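Local coordinates for conserved hypothetical protein (Corynebacterium diphtheriae NCTC 13129, PDB 2GS5), which is of unknown function but belongs to the YqgE/AlgH (UPF0301) family of conserved bacterial proteins, at residues G131-A136 against V165-S170; V20-P25 against D172-V177; G81-Q86 against A136-W141. All blocks are in the same frame, centred on the assembly; numbering follows the deposited sequence.

Contact 1. Residues G131-A136 against V165-S170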
ATOM      1  N   GLY A 131      11.105  -8.228   3.952  1.00 13.44           N
ATOM      2  CA  GLY A 131      10.619  -7.997   2.600  1.00 13.32           C
ATOM      3  C   GLY A 131      10.568  -6.520   2.300  1.00 13.11           C
ATOM      4  O   GLY A 131      10.605  -5.701   3.209  1.00 12.63           O
HETATM    5  N   MSE A 132      10.518  -6.184   1.015  1.00 14.29           N
HETATM    6  CA  MSE A 132      10.453  -4.791   0.588  1.00 15.80           C
HETATM    7  C   MSE A 132       9.955  -4.710  -0.853  1.00 14.10           C
HETATM    8  O   MSE A 132      10.228  -5.588  -1.663  1.00 13.72           O
HETATM    9  CB  MSE A 132      11.834  -4.146   0.704  1.00 16.43           C
HETATM   10  CG  MSE A 132      11.856  -2.659   0.488  1.00 16.82           C
HETATM   11 SE   MSE A 132      13.693  -2.045   0.609  1.00 27.12          SE
HETATM   12  CE  MSE A 132      14.123  -2.273  -1.286  1.00 25.16           C
ATOM     13  N   ARG A 133       9.239  -3.635  -1.165  1.00 13.12           N
ATOM     14  CA  ARG A 133       8.730  -3.403  -2.510  1.00 12.79           C
ATOM     15  C   ARG A 133       8.899  -1.931  -2.842  1.00 12.40           C
ATOM     16  O   ARG A 133       8.785  -1.078  -1.958  1.00 12.10           O
ATOM     17  CB  ARG A 133       7.254  -3.804  -2.581  1.00 12.68           C
ATOM     18  CG  ARG A 133       6.630  -3.719  -3.972  1.00 12.82           C
ATOM     19  CD  ARG A 133       5.562  -4.778  -4.169  1.00 13.06           C
ATOM     20  NE  ARG A 133       6.166  -6.101  -4.306  1.00 13.41           N
ATOM     21  CZ  ARG A 133       5.495  -7.248  -4.274  1.00 13.63           C
ATOM     22  NH1 ARG A 133       4.186  -7.253  -4.087  1.00 14.58           N
ATOM     23  NH2 ARG A 133       6.160  -8.396  -4.410  1.00 14.00           N
ATOM     24  N   LEU A 134       9.186  -1.653  -4.108  1.00 11.67           N
ATOM     25  CA  LEU A 134       9.435  -0.287  -4.579  1.00 12.11           C
ATOM     26  C   LEU A 134       8.290   0.188  -5.456  1.00 11.40           C
ATOM     27  O   LEU A 134       7.811  -0.544  -6.318  1.00 11.69           O
ATOM     28  CB  LEU A 134      10.749  -0.219  -5.355  1.00 12.34           C
ATOM     29  CG  LEU A 134      11.989  -0.482  -4.502  1.00 13.73           C
ATOM     30  CD1 LEU A 134      13.227  -0.613  -5.361  1.00 15.58           C
ATOM     31  CD2 LEU A 134      12.193   0.629  -3.486  1.00 16.11           C
ATOM     32  N   PHE A 135       7.878   1.432  -5.238  1.00 12.03           N
ATOM     33  CA  PHE A 135       6.728   2.010  -5.922  1.00 12.25           C
ATOM     34  C   PHE A 135       7.090   3.292  -6.631  1.00 12.33           C
ATOM     35  O   PHE A 135       7.652   4.198  -6.026  1.00 12.90           O
ATOM     36  CB  PHE A 135       5.610   2.291  -4.924  1.00 12.70           C
ATOM     37  CG  PHE A 135       5.184   1.074  -4.173  1.00 12.36           C
ATOM     38  CD1 PHE A 135       4.132   0.287  -4.622  1.00 13.68           C
ATOM     39  CD2 PHE A 135       5.884   0.673  -3.035  1.00 14.03           C
ATOM     40  CE1 PHE A 135       3.766  -0.867  -3.956  1.00 13.50           C
ATOM     41  CE2 PHE A 135       5.509  -0.470  -2.354  1.00 12.92           C
ATOM     42  CZ  PHE A 135       4.457  -1.243  -2.812  1.00 13.55           C
ATOM     43  N   ALA A 136       6.755   3.357  -7.916  1.00 11.86           N
ATOM     44  CA  ALA A 136       6.961   4.545  -8.734  1.00 11.86           C
ATOM     45  C   ALA A 136       5.664   5.334  -8.752  1.00 11.54           C
ATOM     46  O   ALA A 136       4.624   4.809  -9.148  1.00 11.74           O
ATOM     47  CB  ALA A 136       7.367   4.143 -10.160  1.00 12.00           C
ATOM     48  N   VAL A 165       2.183  -6.248   0.828  1.00 15.37           N
ATOM     49  CA  VAL A 165       3.376  -5.580   0.318  1.00 15.97           C
ATOM     50  C   VAL A 165       4.344  -6.551  -0.353  1.00 16.12           C
ATOM     51  O   VAL A 165       5.072  -6.160  -1.270  1.00 15.72           O
ATOM     52  CB  VAL A 165       4.098  -4.846   1.468  1.00 15.95           C
ATOM     53  CG1 VAL A 165       5.387  -4.193   0.969  1.00 16.79           C
ATOM     54  CG2 VAL A 165       3.159  -3.813   2.095  1.00 16.24           C
ATOM     55  N   THR A 166       4.343  -7.810   0.094  1.00 16.19           N
ATOM     56  CA  THR A 166       5.305  -8.816  -0.365  1.00 17.00           C
ATOM     57  C   THR A 166       4.666  -9.905  -1.235  1.00 17.17           C
ATOM     58  O   THR A 166       5.305 -10.903  -1.570  1.00 17.72           O
ATOM     59  CB  THR A 166       6.038  -9.467   0.837  1.00 16.57           C
ATOM     60  OG1 THR A 166       5.088 -10.102   1.700  1.00 17.41           O
ATOM     61  CG2 THR A 166       6.816  -8.421   1.620  1.00 17.33           C
ATOM     62  N   ALA A 167       3.416  -9.689  -1.640  1.00 18.17           N
ATOM     63  CA  ALA A 167       2.680 -10.668  -2.424  1.00 18.72           C
ATOM     64  C   ALA A 167       3.383 -11.029  -3.737  1.00 19.15           C
ATOM     65  O   ALA A 167       3.869 -10.157  -4.429  1.00 18.07           O
ATOM     66  CB  ALA A 167       1.302 -10.133  -2.726  1.00 19.52           C
ATOM     67  N   PRO A 168       3.425 -12.323  -4.085  1.00 19.52           N
ATOM     68  CA  PRO A 168       3.885 -12.756  -5.401  1.00 19.42           C
ATOM     69  C   PRO A 168       3.117 -12.080  -6.538  1.00 19.42           C
ATOM     70  O   PRO A 168       2.003 -11.612  -6.323  1.00 18.10           O
ATOM     71  CB  PRO A 168       3.593 -14.265  -5.388  1.00 19.96           C
ATOM     72  CG  PRO A 168       3.615 -14.626  -3.972  1.00 20.21           C
ATOM     73  CD  PRO A 168       3.081 -13.468  -3.224  1.00 20.16           C
ATOM     74  N   GLY A 169       3.690 -12.034  -7.738  1.00 19.66           N
ATOM     75  CA  GLY A 169       3.059 -11.311  -8.845  1.00 20.44           C
ATOM     76  C   GLY A 169       1.848 -12.010  -9.444  1.00 21.06           C
ATOM     77  O   GLY A 169       1.132 -11.426 -10.254  1.00 22.79           O
ATOM     78  N   SER A 170       1.618 -13.253  -9.047  1.00 21.07           N
ATOM     79  CA  SER A 170       0.443 -14.010  -9.498  1.00 21.36           C
ATOM     80  C   SER A 170      -0.827 -13.666  -8.708  1.00 21.58           C
ATOM     81  O   SER A 170      -1.909 -14.157  -9.034  1.00 22.50           O
ATOM     82  CB  SER A 170       0.718 -15.506  -9.374  1.00 21.47           C
ATOM     83  OG  SER A 170       0.970 -15.870  -8.028  1.00 22.92           O
TER

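Contact 2. Residues V20-P25 against D172-V177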
ATOM      1  N   VAL A  20      -4.964   0.399   4.405  1.00 11.76           N
ATOM      2  CA  VAL A  20      -5.189   0.422   2.961  1.00 11.93           C
ATOM      3  C   VAL A  20      -6.586   0.942   2.644  1.00 11.26           C
ATOM      4  O   VAL A  20      -7.531   0.738   3.401  1.00 11.44           O
ATOM      5  CB  VAL A  20      -4.992  -0.946   2.289  1.00 12.21           C
ATOM      6  CG1 VAL A  20      -3.500  -1.277   2.217  1.00 12.52           C
ATOM      7  CG2 VAL A  20      -5.743  -2.041   3.017  1.00 11.83           C
ATOM      8  N   LEU A  21      -6.667   1.655   1.529  1.00 11.28           N
ATOM      9  CA  LEU A  21      -7.905   2.118   0.939  1.00 11.44           C
ATOM     10  C   LEU A  21      -8.230   1.139  -0.173  1.00 11.58           C
ATOM     11  O   LEU A  21      -7.492   1.048  -1.159  1.00 11.39           O
ATOM     12  CB  LEU A  21      -7.738   3.517   0.359  1.00 11.87           C
ATOM     13  CG  LEU A  21      -7.288   4.601   1.336  1.00 12.51           C
ATOM     14  CD1 LEU A  21      -6.914   5.904   0.620  1.00 13.43           C
ATOM     15  CD2 LEU A  21      -8.370   4.828   2.379  1.00 13.22           C
ATOM     16  N   VAL A  22      -9.327   0.403  -0.009  1.00 11.57           N
ATOM     17  CA  VAL A  22      -9.704  -0.626  -0.971  1.00 11.56           C
ATOM     18  C   VAL A  22     -10.740  -0.036  -1.912  1.00 11.02           C
ATOM     19  O   VAL A  22     -11.796   0.400  -1.466  1.00 10.91           O
ATOM     20  CB  VAL A  22     -10.294  -1.850  -0.267  1.00 11.79           C
ATOM     21  CG1 VAL A  22     -10.617  -2.938  -1.286  1.00 12.47           C
ATOM     22  CG2 VAL A  22      -9.340  -2.355   0.819  1.00 12.78           C
ATOM     23  N   ALA A  23     -10.433  -0.001  -3.210  1.00 10.94           N
ATOM     24  CA  ALA A  23     -11.343   0.595  -4.197  1.00 11.34           C
ATOM     25  C   ALA A  23     -12.704  -0.115  -4.227  1.00 11.56           C
ATOM     26  O   ALA A  23     -12.783  -1.351  -4.225  1.00 11.14           O
ATOM     27  CB  ALA A  23     -10.725   0.580  -5.591  1.00 11.30           C
ATOM     28  N   ALA A  24     -13.779   0.658  -4.261  1.00 11.83           N
ATOM     29  CA  ALA A  24     -15.110   0.108  -4.501  1.00 12.34           C
ATOM     30  C   ALA A  24     -15.108  -0.660  -5.818  1.00 12.57           C
ATOM     31  O   ALA A  24     -14.474  -0.234  -6.774  1.00 11.68           O
ATOM     32  CB  ALA A  24     -16.140   1.229  -4.550  1.00 12.76           C
ATOM     33  N   PRO A  25     -15.823  -1.804  -5.868  1.00 13.35           N
ATOM     34  CA  PRO A  25     -15.948  -2.548  -7.119  1.00 14.27           C
ATOM     35  C   PRO A  25     -16.333  -1.686  -8.324  1.00 14.89           C
ATOM     36  O   PRO A  25     -15.849  -1.929  -9.437  1.00 15.32           O
ATOM     37  CB  PRO A  25     -17.055  -3.554  -6.805  1.00 14.21           C
ATOM     38  CG  PRO A  25     -16.912  -3.806  -5.360  1.00 14.45           C
ATOM     39  CD  PRO A  25     -16.483  -2.502  -4.749  1.00 13.56           C
ATOM     40  N   ASP A 172      -3.972 -11.586  -6.857  1.00 17.72           N
ATOM     41  CA  ASP A 172      -4.955 -10.526  -7.041  1.00 16.62           C
ATOM     42  C   ASP A 172      -4.999  -9.792  -5.699  1.00 15.79           C
ATOM     43  O   ASP A 172      -5.658 -10.230  -4.759  1.00 14.93           O
ATOM     44  CB  ASP A 172      -6.323 -11.129  -7.400  1.00 16.57           C
ATOM     45  CG  ASP A 172      -7.387 -10.080  -7.674  1.00 16.98           C
ATOM     46  OD1 ASP A 172      -7.218  -8.923  -7.235  1.00 16.57           O
ATOM     47  OD2 ASP A 172      -8.390 -10.409  -8.336  1.00 16.28           O
ATOM     48  N   VAL A 173      -4.247  -8.699  -5.588  1.00 15.01           N
ATOM     49  CA  VAL A 173      -4.083  -8.042  -4.294  1.00 15.21           C
ATOM     50  C   VAL A 173      -5.426  -7.517  -3.785  1.00 14.28           C
ATOM     51  O   VAL A 173      -5.774  -7.695  -2.606  1.00 14.17           O
ATOM     52  CB  VAL A 173      -3.044  -6.909  -4.348  1.00 15.65           C
ATOM     53  CG1 VAL A 173      -3.023  -6.151  -3.031  1.00 16.85           C
ATOM     54  CG2 VAL A 173      -1.669  -7.466  -4.665  1.00 16.98           C
ATOM     55  N   TRP A 174      -6.186  -6.900  -4.687  1.00 13.10           N
ATOM     56  CA  TRP A 174      -7.513  -6.381  -4.352  1.00 12.97           C
ATOM     57  C   TRP A 174      -8.443  -7.503  -3.874  1.00 12.36           C
ATOM     58  O   TRP A 174      -9.077  -7.388  -2.828  1.00 12.16           O
ATOM     59  CB  TRP A 174      -8.102  -5.642  -5.556  1.00 12.54           C
ATOM     60  CG  TRP A 174      -9.416  -4.993  -5.299  1.00 12.95           C
ATOM     61  CD1 TRP A 174      -9.631  -3.723  -4.844  1.00 12.42           C
ATOM     62  CD2 TRP A 174     -10.707  -5.563  -5.520  1.00 12.22           C
ATOM     63  NE1 TRP A 174     -10.978  -3.473  -4.748  1.00 12.63           N
ATOM     64  CE2 TRP A 174     -11.665  -4.588  -5.155  1.00 12.70           C
ATOM     65  CE3 TRP A 174     -11.156  -6.810  -5.986  1.00 12.48           C
ATOM     66  CZ2 TRP A 174     -13.039  -4.819  -5.234  1.00 12.51           C
ATOM     67  CZ3 TRP A 174     -12.523  -7.035  -6.063  1.00 12.85           C
ATOM     68  CH2 TRP A 174     -13.449  -6.045  -5.694  1.00 12.76           C
ATOM     69  N   GLY A 175      -8.489  -8.601  -4.620  1.00 12.41           N
ATOM     70  CA  GLY A 175      -9.279  -9.756  -4.218  1.00 12.11           C
ATOM     71  C   GLY A 175      -8.893 -10.325  -2.861  1.00 11.99           C
ATOM     72  O   GLY A 175      -9.764 -10.640  -2.045  1.00 11.69           O
ATOM     73  N   ASP A 176      -7.590 -10.452  -2.615  1.00 12.21           N
ATOM     74  CA  ASP A 176      -7.113 -11.010  -1.356  1.00 12.58           C
ATOM     75  C   ASP A 176      -7.495 -10.110  -0.181  1.00 12.18           C
ATOM     76  O   ASP A 176      -7.917 -10.588   0.866  1.00 12.36           O
ATOM     77  CB  ASP A 176      -5.592 -11.202  -1.377  1.00 13.04           C
ATOM     78  CG  ASP A 176      -5.141 -12.314  -2.314  1.00 15.87           C
ATOM     79  OD1 ASP A 176      -5.985 -12.966  -2.963  1.00 16.00           O
ATOM     80  OD2 ASP A 176      -3.911 -12.542  -2.392  1.00 20.27           O
ATOM     81  N   VAL A 177      -7.379  -8.799  -0.357  1.00 11.85           N
ATOM     82  CA  VAL A 177      -7.742  -7.882   0.733  1.00 11.86           C
ATOM     83  C   VAL A 177      -9.249  -7.941   0.993  1.00 11.59           C
ATOM     84  O   VAL A 177      -9.674  -7.960   2.142  1.00 11.26           O
ATOM     85  CB  VAL A 177      -7.292  -6.428   0.469  1.00 12.08           C
ATOM     86  CG1 VAL A 177      -7.767  -5.516   1.593  1.00 13.29           C
ATOM     87  CG2 VAL A 177      -5.772  -6.369   0.326  1.00 13.17           C
TER

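Contact 3. Residues G81-Q86 against A136-W141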
ATOM      1  N   GLY A  81       0.962   5.211  -8.109  1.00 11.39           N
ATOM      2  CA  GLY A  81      -0.085   6.182  -8.353  1.00 11.42           C
ATOM      3  C   GLY A  81       0.269   7.095  -9.503  1.00 11.60           C
ATOM      4  O   GLY A  81       1.341   6.980 -10.107  1.00 11.75           O
ATOM      5  N   PRO A  82      -0.636   8.024  -9.811  1.00 11.32           N
ATOM      6  CA  PRO A  82      -0.497   8.848 -11.008  1.00 11.53           C
ATOM      7  C   PRO A  82       0.432  10.059 -10.880  1.00 11.22           C
ATOM      8  O   PRO A  82       0.793  10.651 -11.892  1.00 11.03           O
ATOM      9  CB  PRO A  82      -1.930   9.299 -11.261  1.00 11.79           C
ATOM     10  CG  PRO A  82      -2.506   9.409  -9.904  1.00 12.28           C
ATOM     11  CD  PRO A  82      -1.900   8.293  -9.101  1.00 12.10           C
ATOM     12  N   LEU A  83       0.803  10.430  -9.657  1.00 11.13           N
ATOM     13  CA  LEU A  83       1.633  11.605  -9.416  1.00 11.59           C
ATOM     14  C   LEU A  83       3.093  11.230  -9.271  1.00 11.98           C
ATOM     15  O   LEU A  83       3.417  10.258  -8.605  1.00 11.70           O
ATOM     16  CB  LEU A  83       1.196  12.319  -8.141  1.00 11.85           C
ATOM     17  CG  LEU A  83      -0.182  12.979  -8.200  1.00 12.77           C
ATOM     18  CD1 LEU A  83      -0.768  13.107  -6.803  1.00 14.65           C
ATOM     19  CD2 LEU A  83      -0.056  14.345  -8.850  1.00 12.87           C
ATOM     20  N   ASN A  84       3.973  12.032  -9.851  1.00 13.50           N
ATOM     21  CA  ASN A  84       5.403  11.890  -9.625  1.00 14.28           C
ATOM     22  C   ASN A  84       5.905  10.475  -9.895  1.00 14.23           C
ATOM     23  O   ASN A  84       6.550   9.857  -9.045  1.00 14.54           O
ATOM     24  CB  ASN A  84       5.763  12.344  -8.203  1.00 14.41           C
ATOM     25  CG  ASN A  84       5.448  13.798  -7.978  1.00 16.85           C
ATOM     26  OD1 ASN A  84       6.152  14.674  -8.482  1.00 21.68           O
ATOM     27  ND2 ASN A  84       4.376  14.072  -7.238  1.00 18.88           N
ATOM     28  N   GLN A  85       5.631   9.982 -11.101  1.00 15.10           N
ATOM     29  CA  GLN A  85       5.985   8.605 -11.453  1.00 16.24           C
ATOM     30  C   GLN A  85       7.486   8.351 -11.645  1.00 15.97           C
ATOM     31  O   GLN A  85       7.901   7.197 -11.736  1.00 15.97           O
ATOM     32  CB  GLN A  85       5.181   8.139 -12.665  1.00 16.39           C
ATOM     33  CG  GLN A  85       3.680   8.030 -12.379  1.00 18.20           C
ATOM     34  CD  GLN A  85       2.941   7.235 -13.436  1.00 19.25           C
ATOM     35  OE1 GLN A  85       3.313   7.259 -14.617  1.00 23.94           O
ATOM     36  NE2 GLN A  85       1.887   6.525 -13.023  1.00 18.78           N
ATOM     37  N   GLN A  86       8.304   9.402 -11.649  1.00 16.09           N
ATOM     38  CA  GLN A  86       9.756   9.212 -11.670  1.00 16.67           C
ATOM     39  C   GLN A  86      10.362   9.199 -10.266  1.00 16.46           C
ATOM     40  O   GLN A  86      11.579   9.095 -10.111  1.00 16.77           O
ATOM     41  CB  GLN A  86      10.414  10.267 -12.557  1.00 17.84           C
ATOM     42  CG  GLN A  86       9.961  10.195 -14.018  1.00 20.76           C
ATOM     43  CD  GLN A  86      10.163   8.817 -14.633  1.00 24.51           C
ATOM     44  OE1 GLN A  86      11.296   8.336 -14.752  1.00 28.54           O
ATOM     45  NE2 GLN A  86       9.064   8.171 -15.023  1.00 27.06           N
ATOM     46  N   ALA A 136       6.755   3.357  -7.916  1.00 11.86           N
ATOM     47  CA  ALA A 136       6.961   4.545  -8.734  1.00 11.86           C
ATOM     48  C   ALA A 136       5.664   5.334  -8.752  1.00 11.54           C
ATOM     49  O   ALA A 136       4.624   4.809  -9.148  1.00 11.74           O
ATOM     50  CB  ALA A 136       7.367   4.143 -10.160  1.00 12.00           C
ATOM     51  N   GLY A 137       5.717   6.579  -8.300  1.00 11.59           N
ATOM     52  CA  GLY A 137       4.542   7.432  -8.258  1.00 11.40           C
ATOM     53  C   GLY A 137       3.732   7.206  -7.004  1.00 11.27           C
ATOM     54  O   GLY A 137       3.965   6.254  -6.255  1.00 10.95           O
ATOM     55  N   HIS A 138       2.774   8.090  -6.764  1.00 11.29           N
ATOM     56  CA  HIS A 138       1.912   7.979  -5.604  1.00 11.38           C
ATOM     57  C   HIS A 138       0.568   8.638  -5.864  1.00 11.79           C
ATOM     58  O   HIS A 138       0.357   9.255  -6.910  1.00 11.33           O
ATOM     59  CB  HIS A 138       2.579   8.621  -4.387  1.00 11.47           C
ATOM     60  CG  HIS A 138       2.777  10.091  -4.526  1.00 11.75           C
ATOM     61  ND1 HIS A 138       1.848  11.017  -4.115  1.00 15.87           N
ATOM     62  CD2 HIS A 138       3.795  10.797  -5.068  1.00 11.00           C
ATOM     63  CE1 HIS A 138       2.297  12.231  -4.376  1.00 12.25           C
ATOM     64  NE2 HIS A 138       3.476  12.126  -4.956  1.00 14.57           N
ATOM     65  N   ALA A 139      -0.331   8.445  -4.902  1.00 11.26           N
ATOM     66  CA  ALA A 139      -1.659   9.051  -4.886  1.00 12.04           C
ATOM     67  C   ALA A 139      -1.695  10.072  -3.746  1.00 12.11           C
ATOM     68  O   ALA A 139      -1.049   9.886  -2.723  1.00 11.71           O
ATOM     69  CB  ALA A 139      -2.714   7.985  -4.682  1.00 12.68           C
ATOM     70  N   GLU A 140      -2.419  11.166  -3.957  1.00 12.30           N
ATOM     71  CA  GLU A 140      -2.535  12.230  -2.956  1.00 12.67           C
ATOM     72  C   GLU A 140      -3.994  12.617  -2.793  1.00 12.50           C
ATOM     73  O   GLU A 140      -4.737  12.676  -3.778  1.00 13.31           O
ATOM     74  CB  GLU A 140      -1.720  13.476  -3.364  1.00 12.82           C
ATOM     75  CG  GLU A 140      -1.709  14.600  -2.309  1.00 14.12           C
ATOM     76  CD  GLU A 140      -0.945  15.864  -2.723  1.00 15.21           C
ATOM     77  OE1 GLU A 140      -0.329  15.885  -3.802  1.00 18.24           O
ATOM     78  OE2 GLU A 140      -0.991  16.863  -1.962  1.00 19.95           O
ATOM     79  N   TRP A 141      -4.391  12.879  -1.549  1.00 11.71           N
ATOM     80  CA  TRP A 141      -5.696  13.461  -1.222  1.00 12.17           C
ATOM     81  C   TRP A 141      -5.491  14.803  -0.553  1.00 12.20           C
ATOM     82  O   TRP A 141      -4.746  14.912   0.428  1.00 12.14           O
ATOM     83  CB  TRP A 141      -6.509  12.563  -0.285  1.00 11.94           C
ATOM     84  CG  TRP A 141      -7.044  11.363  -0.960  1.00 11.81           C
ATOM     85  CD1 TRP A 141      -8.308  11.187  -1.437  1.00 12.21           C
ATOM     86  CD2 TRP A 141      -6.320  10.174  -1.294  1.00 11.15           C
ATOM     87  NE1 TRP A 141      -8.419   9.959  -2.043  1.00 11.74           N
ATOM     88  CE2 TRP A 141      -7.213   9.317  -1.975  1.00 11.70           C
ATOM     89  CE3 TRP A 141      -5.008   9.744  -1.083  1.00 11.92           C
ATOM     90  CZ2 TRP A 141      -6.839   8.055  -2.432  1.00 12.16           C
ATOM     91  CZ3 TRP A 141      -4.634   8.492  -1.554  1.00 12.06           C
ATOM     92  CH2 TRP A 141      -5.546   7.663  -2.216  1.00 12.99           C
TER

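Contact 1. Residues G131-A136 against V165-S170
R133 and A167 carry the polar half of this contact. The guanidinium takes hold of one carbonyl oxygen with both terminal nitrogens: R133 NH1 and R133 NH2 each lie 2.9 Å from A167 O. That oxygen is in the guanidinium plane, between the two N-H groups, so each bond bends, to 143° for NH1 and 146° for NH2. The NH1 bond uses a lone pair of the carbonyl, whereas NH2 arrives above the carbonyl plane. V165 O sits over one face of the same guanidinium, 3.1 Å from R133 NH1, at an angle too poor for a hydrogen bond; its partial negative charge may still favour the cation. Arginine suits the place, being long enough to span from the strand to the turn beyond the helix, with its chain bent at chi2 and chi3.

The apolar part lies nearer the backbone. V165 CG1 packs on R133 CB at 4.0 Å, and T166 CG2 rests against G131 CA, where glycine allows the methyl close to the strand; a CB here would collide with it.

Strand 129-141 thus receives the end of helix 162-166 on the face carrying R133, while V91 and V93 of the adjoining strand 87-94 meet V165 and T166.

Contact 2. Residues V20-P25 against D172-V177
V22 and V177 form the apolar centre, their methyls V22 CG2 and V177 CG1 meeting at 3.6 Å as the side chains run antiparallel alongside one another. V20 adds a looser touch to the same V177 methyl, with V20 CG2 4.3 Å from V177 CG1. The other branch of V22, CG1, anti to the backbone N (chi1 -177°), turns to the pyrrole end of W174 and lies 3.8 Å from W174 CD1. Branched valines suit the strand: V22 gives CG1 to W174 and CG2 to V177.

Further out, P25 borders the indole near its plane, with P25 CG 4.0 Å from W174 CZ2; the compact ring can abut the benzene edge of the tryptophan. The polar edge is the indole N-H: W174 NE1 donates to A23 O at 2.8 Å, with an angle of 155° at the hydrogen. The acceptor lies in the indole plane and the donor in the carbonyl plane, on a lone pair, which should restrain the rotation of the ring. R34 makes a cation-pi contact with the same indole.

At the helix start, D172 is the N-cap: its OD1 accepts from G175 N at 2.9 Å, in a nearly straight bond (170°) from above the carboxylate plane. The helix packs on a face of the mixed sheet, steeply across strand 20-23, the short segment axes 9.3 Å apart at closest, with V173 and W174 also touching V36 of strand 36-42.

Contact 3. Residues G81-Q86 against A136-W141
L83 and H138 join their backbones in an antiparallel hydrogen-bonded pair, with L83 N to H138 O at 3.0 Å and H138 N to L83 O at 2.9 Å. Beside this pair the chains are packed tightly, and glycine makes that possible on both sides. G137 CA approaches L83 O at 3.1 Å and N84 O at 3.2 Å in CA-H...O contacts; a CB there would run into G81 O, and at G137's backbone angles it would also press on the carbonyl oxygen of A136. G81 likewise brings its CA against H138 O, where a CB would strike the backbone of H138 and A139. A136 CB meets Q85 O at 3.5 Å.

The H138 ring stands between this tight backbone and the exposed side, formed by L83, N84 and E140. With CG between the backbone N and the carbonyl carbon (chi1 65°), it receives L83 CB over one face, 4.0 Å from the ring centroid in a CH-pi contact. N84 lies alongside, amide and ring planes nearly parallel, and N84 ND2 donates to H138 NE2 at 3.1 Å, though tilted from the ring plane. With NE2 accepting, H138 ND1 can give its weak bond to A139 O. L83 CD1 crosses to E140 CB at 3.6 Å, where the glutamate's aliphatic base offers an apolar surface.

Q85 NE2 donates a hydrogen bond to G81 O, arriving above the carbonyl plane. At G137 strand 129-141 turns a corner between different sheets or faces; a short antiparallel strand around L83 meets it just beyond, at H138.

Overall arrangement
Following the chain from the N terminus, strand 19-23 opens the widest loop, which contact 2 closes 147 residues later when helix 173-179 packs against it. Both other contacts fall within that span. In contact 3 the second half of strand 129-141 returns to 81-86 after 49 intervening residues; contact 1 then brings 165-170 back to the first half. These two share A136 and cross, since their segments alternate along the chain. The long strand is thus tied to a short strand and to helix 162-166, while the next helix serves strand 19-23 of the same sheet. Contacts 2 and 3 also touch directly, through L21 and W141.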